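Local coordinates for DegV family protein (Eubacterium eligens, PDB 3FDJ) that is of unknown function but probably binds a fatty acid or similar lipid between its two alpha/beta domains, at residues Lys160-Leu165 with Gly169-Val174; Ser177-Glu180 with Ser185-Gly188; Leu42-Met47 with Leu261-Ala266; Thr118-Arg123 with Arg227-Glu232; Val81-Thr84 with Gly89-Asn92. One frame throughout, in Å; residues are numbered along the deposited sequence.

Contact 1 of 5, residues Lys160-Leu165 with Gly169-Val174. With NA (sodium ion), chain E.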
# COMPACT_ATOMS: atom_id res chain seq x y z
N LYS A 160 7.30 3.61 -13.80
CA LYS A 160 7.85 4.28 -14.96
C LYS A 160 8.82 5.37 -14.57
O LYS A 160 9.61 5.83 -15.41
CB LYS A 160 6.72 4.87 -15.82
CG LYS A 160 5.73 3.82 -16.30
CD LYS A 160 4.83 4.34 -17.41
CE LYS A 160 3.92 3.22 -17.94
NZ LYS A 160 3.18 3.67 -19.15
N SER A 161 8.74 5.81 -13.33
CA SER A 161 9.69 6.78 -12.77
C SER A 161 9.85 6.52 -11.28
O SER A 161 8.86 6.23 -10.60
CB SER A 161 9.19 8.20 -13.00
OG SER A 161 9.97 9.16 -12.27
N LEU A 162 11.09 6.62 -10.79
CA LEU A 162 11.42 6.43 -9.39
C LEU A 162 12.08 7.67 -8.81
O LEU A 162 12.79 7.60 -7.82
CB LEU A 162 12.32 5.19 -9.22
CG LEU A 162 11.63 3.86 -9.56
CD1 LEU A 162 11.73 3.56 -11.04
CD2 LEU A 162 12.20 2.71 -8.74
N HIS A 163 11.80 8.83 -9.40
CA HIS A 163 12.44 10.07 -8.98
C HIS A 163 12.07 10.44 -7.53
O HIS A 163 12.94 10.82 -6.74
CB HIS A 163 12.03 11.18 -9.93
CG HIS A 163 12.55 12.52 -9.54
ND1 HIS A 163 13.87 12.88 -9.68
CD2 HIS A 163 11.91 13.61 -9.03
CE1 HIS A 163 14.03 14.12 -9.26
NE2 HIS A 163 12.85 14.59 -8.87
N ASN A 164 10.80 10.32 -7.20
CA ASN A 164 10.35 10.68 -5.84
C ASN A 164 10.87 9.71 -4.77
O ASN A 164 11.29 10.14 -3.67
CB ASN A 164 8.82 10.83 -5.81
CG ASN A 164 8.34 11.99 -6.65
OD1 ASN A 164 9.09 12.94 -6.89
ND2 ASN A 164 7.10 11.92 -7.12
N LEU A 165 10.86 8.42 -5.06
CA LEU A 165 11.53 7.45 -4.20
C LEU A 165 13.01 7.80 -4.00
O LEU A 165 13.50 7.84 -2.88
CB LEU A 165 11.41 6.02 -4.75
CG LEU A 165 10.05 5.37 -4.61
CD1 LEU A 165 9.91 4.25 -5.66
CD2 LEU A 165 9.78 4.86 -3.20
N GLY A 169 15.46 9.12 -0.66
CA GLY A 169 16.35 8.09 -0.14
C GLY A 169 15.73 6.72 0.01
O GLY A 169 16.22 5.91 0.80
N ARG A 170 14.67 6.44 -0.74
CA ARG A 170 13.97 5.16 -0.58
C ARG A 170 14.30 4.11 -1.64
O ARG A 170 13.85 2.96 -1.53
CB ARG A 170 12.47 5.41 -0.44
CG ARG A 170 12.23 6.00 0.94
CD ARG A 170 10.90 6.60 1.16
NE ARG A 170 10.76 6.82 2.59
CZ ARG A 170 10.63 8.00 3.20
NH1 ARG A 170 10.54 8.04 4.52
NH2 ARG A 170 10.57 9.13 2.50
N VAL A 171 15.08 4.48 -2.63
CA VAL A 171 15.62 3.53 -3.60
C VAL A 171 16.98 4.04 -4.02
O VAL A 171 17.21 5.25 -3.99
CB VAL A 171 14.67 3.37 -4.82
CG1 VAL A 171 14.86 4.53 -5.82
CG2 VAL A 171 14.88 2.04 -5.51
N SER A 172 17.89 3.14 -4.38
CA SER A 172 19.22 3.56 -4.85
C SER A 172 19.14 4.32 -6.16
O SER A 172 18.24 4.08 -6.97
CB SER A 172 20.15 2.37 -5.04
OG SER A 172 19.69 1.53 -6.10
N LYS A 173 20.08 5.24 -6.36
CA LYS A 173 20.19 5.95 -7.63
C LYS A 173 20.37 5.02 -8.82
O LYS A 173 19.75 5.23 -9.86
CB LYS A 173 21.33 6.98 -7.57
CG LYS A 173 20.97 8.17 -6.68
CD LYS A 173 21.93 9.35 -6.87
CE LYS A 173 23.19 9.25 -6.01
NZ LYS A 173 23.14 10.04 -4.73
N VAL A 174 21.18 3.96 -8.68
CA VAL A 174 21.41 3.06 -9.80
C VAL A 174 20.11 2.42 -10.25
O VAL A 174 19.86 2.33 -11.44
CB VAL A 174 22.52 1.97 -9.54
CG1 VAL A 174 22.10 0.97 -8.43
CG2 VAL A 174 22.85 1.24 -10.85
NA NA E . 10.73 5.26 -17.65
O HOH W 1 8.96 4.98 -18.80
O HOH W 2 10.48 7.46 -18.15

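Contact 2 of 5, residues Ser177-Glu180 with Ser185-Gly188. With NA (sodium ion), chain E.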
# COMPACT_ATOMS: atom_id res chain seq x y z
N SER A 177 17.84 5.05 -11.95
CA SER A 177 18.33 5.53 -13.25
C SER A 177 17.79 4.75 -14.44
O SER A 177 17.67 5.30 -15.52
CB SER A 177 19.86 5.56 -13.31
OG SER A 177 20.38 4.25 -13.32
N ALA A 178 17.46 3.48 -14.24
CA ALA A 178 16.91 2.67 -15.33
C ALA A 178 15.64 3.29 -15.91
O ALA A 178 15.45 3.31 -17.15
CB ALA A 178 16.61 1.27 -14.85
N ALA A 179 14.81 3.81 -15.02
CA ALA A 179 13.50 4.30 -15.39
C ALA A 179 13.60 5.69 -15.97
O ALA A 179 12.61 6.21 -16.45
CB ALA A 179 12.51 4.26 -14.19
N GLU A 180 14.80 6.29 -15.98
CA GLU A 180 14.98 7.59 -16.60
C GLU A 180 14.90 7.51 -18.12
O GLU A 180 14.67 8.53 -18.77
CB GLU A 180 16.31 8.23 -16.16
CG GLU A 180 16.28 8.69 -14.70
CD GLU A 180 17.67 8.95 -14.10
OE1 GLU A 180 18.65 9.14 -14.86
OE2 GLU A 180 17.79 8.95 -12.85
N SER A 185 10.34 0.71 -17.63
CA SER A 185 9.86 0.60 -16.26
C SER A 185 10.76 -0.30 -15.43
O SER A 185 11.44 -1.16 -15.97
CB SER A 185 8.47 -0.01 -16.27
OG SER A 185 7.56 0.83 -16.94
N VAL A 186 10.74 -0.10 -14.12
CA VAL A 186 11.41 -0.97 -13.17
C VAL A 186 10.38 -1.80 -12.46
O VAL A 186 9.37 -1.27 -11.97
CB VAL A 186 12.24 -0.21 -12.14
CG1 VAL A 186 12.77 -1.15 -11.02
CG2 VAL A 186 13.37 0.55 -12.85
N ILE A 187 10.63 -3.11 -12.43
CA ILE A 187 9.77 -4.05 -11.73
C ILE A 187 10.37 -4.32 -10.35
O ILE A 187 11.57 -4.58 -10.21
CB ILE A 187 9.66 -5.38 -12.51
CG1 ILE A 187 9.09 -5.15 -13.90
CG2 ILE A 187 8.75 -6.37 -11.74
CD1 ILE A 187 9.17 -6.42 -14.80
N GLY A 188 9.55 -4.22 -9.31
CA GLY A 188 9.99 -4.46 -7.95
C GLY A 188 9.10 -5.41 -7.18
O GLY A 188 8.01 -5.81 -7.65
NA NA E . 10.73 5.26 -17.65
O HOH W 1 8.96 4.98 -18.80
O HOH W 2 10.48 7.46 -18.15

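Contact 3 of 5, residues Leu42-Met47 with Leu261-Ala266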
# COMPACT_ATOMS: atom_id res chain seq x y z
N LEU A 42 -8.33 15.47 -1.53
CA LEU A 42 -7.18 15.58 -2.43
C LEU A 42 -7.48 15.40 -3.92
O LEU A 42 -8.06 14.39 -4.35
CB LEU A 42 -6.09 14.59 -2.00
CG LEU A 42 -4.75 14.71 -2.72
CD1 LEU A 42 -4.17 16.09 -2.57
CD2 LEU A 42 -3.79 13.65 -2.15
N ASP A 43 -7.05 16.39 -4.72
CA ASP A 43 -7.11 16.31 -6.17
C ASP A 43 -5.75 15.78 -6.65
O ASP A 43 -4.79 16.52 -6.82
CB ASP A 43 -7.42 17.68 -6.78
CG ASP A 43 -7.46 17.65 -8.31
OD1 ASP A 43 -7.00 16.67 -8.93
OD2 ASP A 43 -7.96 18.63 -8.91
N ILE A 44 -5.69 14.47 -6.85
CA ILE A 44 -4.41 13.81 -7.13
C ILE A 44 -3.88 14.20 -8.49
O ILE A 44 -2.69 14.41 -8.65
CB ILE A 44 -4.54 12.29 -7.00
CG1 ILE A 44 -4.68 11.90 -5.54
CG2 ILE A 44 -3.33 11.58 -7.62
CD1 ILE A 44 -5.24 10.52 -5.30
N HIS A 45 -4.78 14.32 -9.47
CA HIS A 45 -4.40 14.70 -10.83
C HIS A 45 -3.70 16.06 -10.83
O HIS A 45 -2.66 16.25 -11.47
CB HIS A 45 -5.63 14.71 -11.73
CG HIS A 45 -5.33 14.99 -13.17
ND1 HIS A 45 -4.79 14.04 -14.01
CD2 HIS A 45 -5.46 16.11 -13.92
CE1 HIS A 45 -4.61 14.56 -15.21
NE2 HIS A 45 -5.01 15.82 -15.18
N ARG A 46 -4.27 17.01 -10.08
CA ARG A 46 -3.67 18.32 -9.91
C ARG A 46 -2.29 18.25 -9.21
O ARG A 46 -1.34 18.92 -9.61
CB ARG A 46 -4.62 19.24 -9.11
CG ARG A 46 -4.00 20.56 -8.69
CD ARG A 46 -5.00 21.47 -7.98
NE ARG A 46 -4.36 22.71 -7.53
CZ ARG A 46 -3.64 22.85 -6.42
NH1 ARG A 46 -3.45 21.84 -5.58
NH2 ARG A 46 -3.10 24.03 -6.14
N MSE A 47 -2.20 17.43 -8.16
CA MSE A 47 -0.94 17.29 -7.44
C MSE A 47 0.15 16.76 -8.37
O MSE A 47 1.27 17.26 -8.37
CB MSE A 47 -1.10 16.35 -6.25
CG MSE A 47 0.16 16.23 -5.42
SE MSE A 47 0.01 14.85 -4.06
CE MSE A 47 0.03 13.25 -5.20
N LEU A 261 -0.50 9.17 -1.40
CA LEU A 261 0.84 8.73 -1.01
C LEU A 261 1.39 7.76 -2.04
O LEU A 261 2.52 7.92 -2.52
CB LEU A 261 0.77 8.06 0.36
CG LEU A 261 2.10 7.69 1.05
CD1 LEU A 261 2.73 6.45 0.44
CD2 LEU A 261 3.07 8.90 1.03
N CYS A 262 0.62 6.75 -2.38
CA CYS A 262 1.07 5.80 -3.39
C CYS A 262 1.22 6.46 -4.77
O CYS A 262 2.14 6.12 -5.50
CB CYS A 262 0.18 4.56 -3.46
SG CYS A 262 0.41 3.44 -2.00
N SER A 263 0.40 7.45 -5.09
CA SER A 263 0.54 8.18 -6.37
C SER A 263 1.84 8.97 -6.39
O SER A 263 2.51 9.00 -7.41
CB SER A 263 -0.67 9.08 -6.64
OG SER A 263 -1.86 8.31 -6.85
N TYR A 264 2.21 9.55 -5.26
CA TYR A 264 3.47 10.30 -5.16
C TYR A 264 4.69 9.40 -5.42
O TYR A 264 5.55 9.75 -6.21
CB TYR A 264 3.57 11.02 -3.81
CG TYR A 264 4.89 11.70 -3.59
CD1 TYR A 264 5.15 12.93 -4.19
CD2 TYR A 264 5.90 11.12 -2.83
CE1 TYR A 264 6.38 13.55 -4.05
CE2 TYR A 264 7.15 11.77 -2.66
CZ TYR A 264 7.37 12.98 -3.27
OH TYR A 264 8.57 13.64 -3.16
N TYR A 265 4.74 8.25 -4.75
CA TYR A 265 5.91 7.38 -4.80
C TYR A 265 5.94 6.42 -5.99
O TYR A 265 7.02 6.10 -6.49
CB TYR A 265 6.08 6.63 -3.48
CG TYR A 265 6.74 7.47 -2.40
CD1 TYR A 265 8.03 7.97 -2.57
CD2 TYR A 265 6.06 7.79 -1.21
CE1 TYR A 265 8.64 8.75 -1.59
CE2 TYR A 265 6.68 8.55 -0.22
CZ TYR A 265 7.96 9.01 -0.42
OH TYR A 265 8.57 9.80 0.53
N ALA A 266 4.78 5.95 -6.43
CA ALA A 266 4.72 5.09 -7.63
C ALA A 266 4.79 5.88 -8.93
O ALA A 266 5.25 5.36 -9.96
CB ALA A 266 3.48 4.19 -7.61

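Contact 4 of 5, residues Thr118-Arg123 with Arg227-Glu232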
# COMPACT_ATOMS: atom_id res chain seq x y z
N THR A 118 2.90 -2.01 1.35
CA THR A 118 2.14 -0.79 1.05
C THR A 118 0.95 -1.16 0.18
O THR A 118 0.85 -2.29 -0.32
CB THR A 118 3.02 0.24 0.32
OG1 THR A 118 2.39 1.53 0.41
CG2 THR A 118 3.25 -0.16 -1.16
N GLY A 119 0.06 -0.19 0.01
CA GLY A 119 -0.99 -0.25 -1.00
C GLY A 119 -1.79 -1.52 -0.99
O GLY A 119 -2.41 -1.85 0.02
N PRO A 120 -1.80 -2.25 -2.13
CA PRO A 120 -2.70 -3.37 -2.21
C PRO A 120 -2.43 -4.49 -1.23
O PRO A 120 -3.34 -5.25 -0.92
CB PRO A 120 -2.56 -3.85 -3.66
CG PRO A 120 -1.26 -3.33 -4.11
CD PRO A 120 -1.14 -1.99 -3.41
N GLN A 121 -1.19 -4.62 -0.74
CA GLN A 121 -0.92 -5.62 0.30
C GLN A 121 -1.57 -5.23 1.63
O GLN A 121 -2.12 -6.09 2.33
CB GLN A 121 0.60 -5.87 0.41
CG GLN A 121 0.99 -7.11 1.27
CD GLN A 121 2.34 -7.74 0.88
OE1 GLN A 121 3.17 -7.12 0.23
NE2 GLN A 121 2.58 -8.97 1.37
N MSE A 122 -1.53 -3.94 1.96
CA MSE A 122 -2.27 -3.40 3.13
C MSE A 122 -3.76 -3.66 2.93
O MSE A 122 -4.43 -4.10 3.87
CB MSE A 122 -2.01 -1.90 3.33
CG MSE A 122 -0.57 -1.57 3.66
SE MSE A 122 -0.29 0.32 3.76
CE MSE A 122 -1.43 0.70 5.36
N ARG A 123 -4.27 -3.43 1.72
CA ARG A 123 -5.68 -3.74 1.44
C ARG A 123 -6.03 -5.20 1.69
O ARG A 123 -7.05 -5.49 2.32
CB ARG A 123 -6.10 -3.31 0.03
CG ARG A 123 -7.55 -3.54 -0.20
CD ARG A 123 -8.01 -2.98 -1.51
NE ARG A 123 -9.43 -3.27 -1.64
CZ ARG A 123 -10.28 -2.59 -2.42
NH1 ARG A 123 -9.87 -1.55 -3.17
NH2 ARG A 123 -11.55 -2.94 -2.41
N ARG A 227 -5.25 -7.85 -5.94
CA ARG A 227 -5.62 -6.44 -5.82
C ARG A 227 -4.59 -5.63 -6.58
O ARG A 227 -3.39 -5.82 -6.39
CB ARG A 227 -5.68 -6.01 -4.33
CG ARG A 227 -6.78 -6.72 -3.52
CD ARG A 227 -8.16 -6.34 -4.00
NE ARG A 227 -9.23 -7.02 -3.26
CZ ARG A 227 -9.87 -8.12 -3.63
NH1 ARG A 227 -9.62 -8.73 -4.78
NH2 ARG A 227 -10.83 -8.59 -2.84
N ILE A 228 -5.04 -4.77 -7.47
CA ILE A 228 -4.15 -3.97 -8.30
C ILE A 228 -4.56 -2.50 -8.21
O ILE A 228 -5.72 -2.15 -8.52
CB ILE A 228 -4.22 -4.39 -9.80
CG1 ILE A 228 -4.06 -5.90 -9.98
CG2 ILE A 228 -3.21 -3.57 -10.64
CD1 ILE A 228 -4.30 -6.43 -11.44
N CYS A 229 -3.63 -1.63 -7.79
CA CYS A 229 -3.85 -0.20 -7.86
C CYS A 229 -2.95 0.41 -8.93
O CYS A 229 -1.92 -0.18 -9.32
CB CYS A 229 -3.70 0.51 -6.50
SG CYS A 229 -2.07 0.75 -6.05
N HIS A 230 -3.39 1.54 -9.48
CA HIS A 230 -2.70 2.22 -10.54
C HIS A 230 -2.75 3.72 -10.33
O HIS A 230 -3.66 4.25 -9.70
CB HIS A 230 -3.31 1.86 -11.90
CG HIS A 230 -4.70 2.36 -12.08
ND1 HIS A 230 -4.98 3.63 -12.54
CD2 HIS A 230 -5.90 1.79 -11.79
CE1 HIS A 230 -6.29 3.80 -12.55
NE2 HIS A 230 -6.87 2.70 -12.10
N VAL A 231 -1.75 4.38 -10.89
CA VAL A 231 -1.64 5.83 -10.88
C VAL A 231 -1.86 6.28 -12.31
O VAL A 231 -0.92 6.31 -13.12
CB VAL A 231 -0.26 6.30 -10.43
CG1 VAL A 231 -0.26 7.83 -10.31
CG2 VAL A 231 0.16 5.61 -9.12
N GLU A 232 -3.11 6.61 -12.61
CA GLU A 232 -3.53 7.05 -13.96
C GLU A 232 -3.06 6.06 -15.02
O GLU A 232 -2.56 6.45 -16.07
CB GLU A 232 -3.04 8.48 -14.22
CG GLU A 232 -3.56 9.44 -13.14
CD GLU A 232 -3.48 10.91 -13.51
OE1 GLU A 232 -2.67 11.28 -14.39
OE2 GLU A 232 -4.23 11.69 -12.90

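Contact 5 of 5, residues Val81-Thr84 with Gly89-Asn92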
# COMPACT_ATOMS: atom_id res chain seq x y z
N VAL A 81 -3.30 -1.04 10.57
CA VAL A 81 -2.35 -1.53 9.55
C VAL A 81 -1.52 -0.36 9.04
O VAL A 81 -2.06 0.70 8.71
CB VAL A 81 -3.09 -2.22 8.39
CG1 VAL A 81 -2.09 -2.77 7.33
CG2 VAL A 81 -3.98 -3.36 8.94
N THR A 82 -0.20 -0.52 9.04
CA THR A 82 0.68 0.56 8.60
C THR A 82 1.54 0.14 7.42
O THR A 82 1.80 -1.03 7.20
CB THR A 82 1.63 1.10 9.71
OG1 THR A 82 2.69 0.17 9.97
CG2 THR A 82 0.87 1.40 11.05
N ILE A 83 1.97 1.13 6.66
CA ILE A 83 3.00 0.98 5.64
C ILE A 83 4.29 0.50 6.33
O ILE A 83 4.52 0.75 7.53
CB ILE A 83 3.18 2.32 4.89
CG1 ILE A 83 4.29 2.26 3.81
CG2 ILE A 83 3.43 3.42 5.87
CD1 ILE A 83 4.17 3.41 2.80
N THR A 84 5.10 -0.24 5.58
CA THR A 84 6.33 -0.82 6.07
C THR A 84 7.18 0.07 6.99
O THR A 84 7.52 1.23 6.68
CB THR A 84 7.21 -1.32 4.90
OG1 THR A 84 8.44 -1.81 5.43
CG2 THR A 84 7.46 -0.22 3.87
N GLY A 89 8.48 6.15 9.00
CA GLY A 89 8.17 6.33 10.42
C GLY A 89 6.70 6.13 10.82
O GLY A 89 6.33 6.32 11.99
N THR A 90 5.86 5.70 9.90
CA THR A 90 4.44 5.53 10.18
C THR A 90 4.13 4.53 11.27
O THR A 90 3.37 4.83 12.20
CB THR A 90 3.65 5.21 8.91
OG1 THR A 90 3.82 6.28 7.97
CG2 THR A 90 2.16 5.08 9.22
N TYR A 91 4.77 3.36 11.19
CA TYR A 91 4.62 2.34 12.24
C TYR A 91 4.96 2.90 13.63
O TYR A 91 4.21 2.73 14.59
CB TYR A 91 5.47 1.12 11.90
CG TYR A 91 5.47 0.06 12.99
CD1 TYR A 91 4.42 -0.85 13.10
CD2 TYR A 91 6.49 -0.03 13.92
CE1 TYR A 91 4.42 -1.82 14.10
CE2 TYR A 91 6.49 -0.99 14.91
CZ TYR A 91 5.46 -1.89 14.99
OH TYR A 91 5.46 -2.86 15.97
N ASN A 92 6.09 3.58 13.76
CA ASN A 92 6.46 4.18 15.03
C ASN A 92 5.41 5.19 15.52
O ASN A 92 5.12 5.23 16.73
CB ASN A 92 7.83 4.86 14.98
CG ASN A 92 8.97 3.89 14.87
OD1 ASN A 92 8.82 2.67 15.10
ND2 ASN A 92 10.16 4.44 14.55
O HOH W 3 5.92 2.66 8.78

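Contact 1 of 5, residues Lys160-Leu165 with Gly169-Val174
Leu165 O receives the N-H of Arg170 in the bond that closes a Schellman motif, a worked example of how a helix ends and the chain turns away. Arg170 N lies 2.8 Å from Leu165 O, at an N-H...O angle of 161°. Gly169 is the C-prime residue, and its positive phi (71°) suits glycine.

Apolar contacts follow where the chain comes back past the helix end. Val171 brings CG1 to 3.9 Å from Leu165 CB, while its CG2, set anti to the backbone N, points on toward Leu162 CD2 at 4.3 Å. Leu165 CD2 meets Arg170 CB at 3.9 Å, the two side chains crossing at about a right angle. Beyond CB the extended arginine leads away, and its NE is hydrogen-bonded to Met87 O.

A metal bond marks the other end. Lys160 O binds the sodium ion at 2.6 Å, with two waters and the carbonyls of Ala179 and Ile184 as its other ligands.

Leu162 also touches Ala176 of helix 173-177 and Val186 of strand 184-190, and Asn164 ND2 bonds to Tyr264 O, which ties helix 163-167 to helix 260-266.

Contact 2 of 5, residues Ser177-Glu180 with Ser185-Gly188
At the sodium site, the loop after helix 173-177 folds back over the start of strand 184-190, and Ala178 and Ala179 rest there on Val186. A single methyl group serves both alanines: Val186 CG2 lies 3.9 Å from Ala178 CB and 4.0 Å from Ala179 CB, so that it sits across the pair. The valine torsion makes this possible, for with CG1 anti to the backbone N (chi1 171°) CG2 is swung to the side of the backbone N and faces the loop. The loop is itself turned tightly here, Glu180 N bonding to Ser177 O at 3.1 Å, and Ser177 OG is hydrogen-bonded to Val174 O one turn back.

The strand is an inner one of its sheet. Val186 shares backbone hydrogen bonds with Leu159 of strand 153-159, and Ser185 with Cys202 of strand 196-203. Alternation of side chains then sends Ile187 to the other face of the sheet, against Leu208 and Leu215 of helix 205-219.

The loop gives the metal one backbone ligand, Ala179 O, 2.4 Å from the sodium; Ile184 adds its carbonyl from the residue just before Ser185, and Lys160 the third. One ion therefore joins the loop to the head of the strand that the alanines cover. All of its ligands are neutral oxygens, three carbonyls and two waters, with no carboxylate among them, which is consistent with a weakly charged ion such as the sodium found here.

Contact 3 of 5, residues Leu42-Met47 with Leu261-Ala266
Ile44 and Met47, one turn apart on helix 44-52, face helix 260-266, Ile44 against Ser263 and Met47 mainly against Tyr264. This helix-to-helix contact joins parts of the chain more than 200 residues apart, the first next to strand 35-37 and the other following strand 253-257 of the second sheet. The isoleucine approaches with its branch methyl: CG2 is set anti to the backbone N and comes over the serine, 3.7 Å from Ser263 OG and 3.8 Å from Ser263 CB. The hydroxyl that it covers already has a partner, since Ser263 OG is hydrogen-bonded to Gly259 O, just before the start of its helix.

Met47, a selenomethionine, reaches further. Its chain runs extended to the selenium (chi1 -177°, chi2 -172°) and then bends, which turns CE toward the backbone of the facing helix. There CE lies 4.3 Å from Tyr264 N and 4.4 Å from Tyr264 CB, so the methyl meets the root of the tyrosine and not its ring. That ring is directed elsewhere: its OH bonds to Ser58 OG, and its CD2 stands 3.5 Å above the centre of one face of the Tyr265 ring.

The start of helix 44-52 is fixed by Asp43 at the N-cap, whose OD1 accepts from Arg46 N at 3.0 Å, the donor coming from above the carboxylate plane, 62° out of it.

Contact 4 of 5, residues Thr118-Arg123 with Arg227-Glu232
Pro120 presses against the backbone of Arg227 in the tight half of this contact. Its CB lies 3.5 Å from Arg227 O and 3.9 Å from Arg227 CB, while at the other end of the ring CD comes to 3.9 Å from Cys229 SG. The proline thus spans two residues whose side chains leave the strand on the same side, and Ile228 between them turns away toward helix 234-248. Gly119 at the N-cap has a positive phi, which favours glycine, and in this backbone a CB on it would collide with Pro120 CD.

In terms of fold, the first turn of helix 120-134, which follows strand 109-114 of one sheet, is laid on strand 226-230 of the other. That strand runs between 271-276 and 253-257, and Pro120 also touches Ile272 and Tyr256 on these neighbours.

The looser half lies toward the arginine ends, where Arg123 is partly exposed. Arg123 is extended from CG to NE, with CG anti to the backbone N (chi1 -176°), whereas Arg227 bends at chi2 and brings its CD across the other side chain, 4.1 Å from Arg123 NE. The two side chains cross at about a right angle, their guanidinium planes 83° apart, and Arg123 NE and Arg227 NE are 4.1 Å from each other. Glu127 takes a salt bridge from each arginine, so its carboxylate is likely to offset the like charges. Arg227 has a second acid partner in Asp252, and Arg123 makes a cation-pi contact with Tyr256.

Contact 5 of 5, residues Val81-Thr84 with Gly89-Asn92
The Tyr91 ring is met by Thr82 at its edge: Thr82 OG1 lies in the ring plane, 3.7 Å from Tyr91 CD1 and 3.5 Å from Tyr91 CB. Val112 and Asp114 of strand 109-114 also touch this tyrosine.

With OG1 placed between the backbone N and the carbonyl carbon (chi1 75°), the Thr82 hydroxyl donates to Ile83 O at 3.1 Å, from above the carbonyl plane. The same carbonyl is bridged to the helix start by water 3, which is 2.7 Å from Ile83 O and accepts from Tyr91 N at 2.8 Å. A valine in place of Thr82 would probably leave Ile83 O without its hydroxyl donor and put a methyl against the tyrosine edge.

Methyl packing completes the contact. Thr90 turns CG2 toward Thr82 CB, 4.0 Å away, and in one of its two deposited conformers Ile83 crosses Thr90 at about a right angle, CG2 3.5 Å from Thr90 CB, a less certain contact. Thr90 OG1 is hydrogen-bonded to Ser88 OG.

The contact is the first connection of a beta-alpha-beta unit, strand 77-82, helix 90-102 and strand 109-114, with strand 77-82 lying between parallel strands 5-9 and 109-114 while Val81 touches Met122 of helix 120-134.

How the contacts relate
The sodium ion and two waters belong to contacts 1 and 2 alike, whose centres are 8 Å apart. Contact 3 links two of the others: it touches contact 1 through Asn164 and contact 4 through His45 ND1 and Glu232 OE2 (2.7 Å). Contact 4 reaches contact 5 where Met122 CE lies 3.4 Å from Val81 O. Contacts 1 and 5 do not touch, their nearest atoms being about 5 Å apart, yet hexaethylene glycol is bound about 3 Å from the Arg170 side chain and about 4 Å from that of Ile83. The glycol probably comes from the crystallisation liquor, though such molecules often mark pockets, and a lipid cleft there would fit the family.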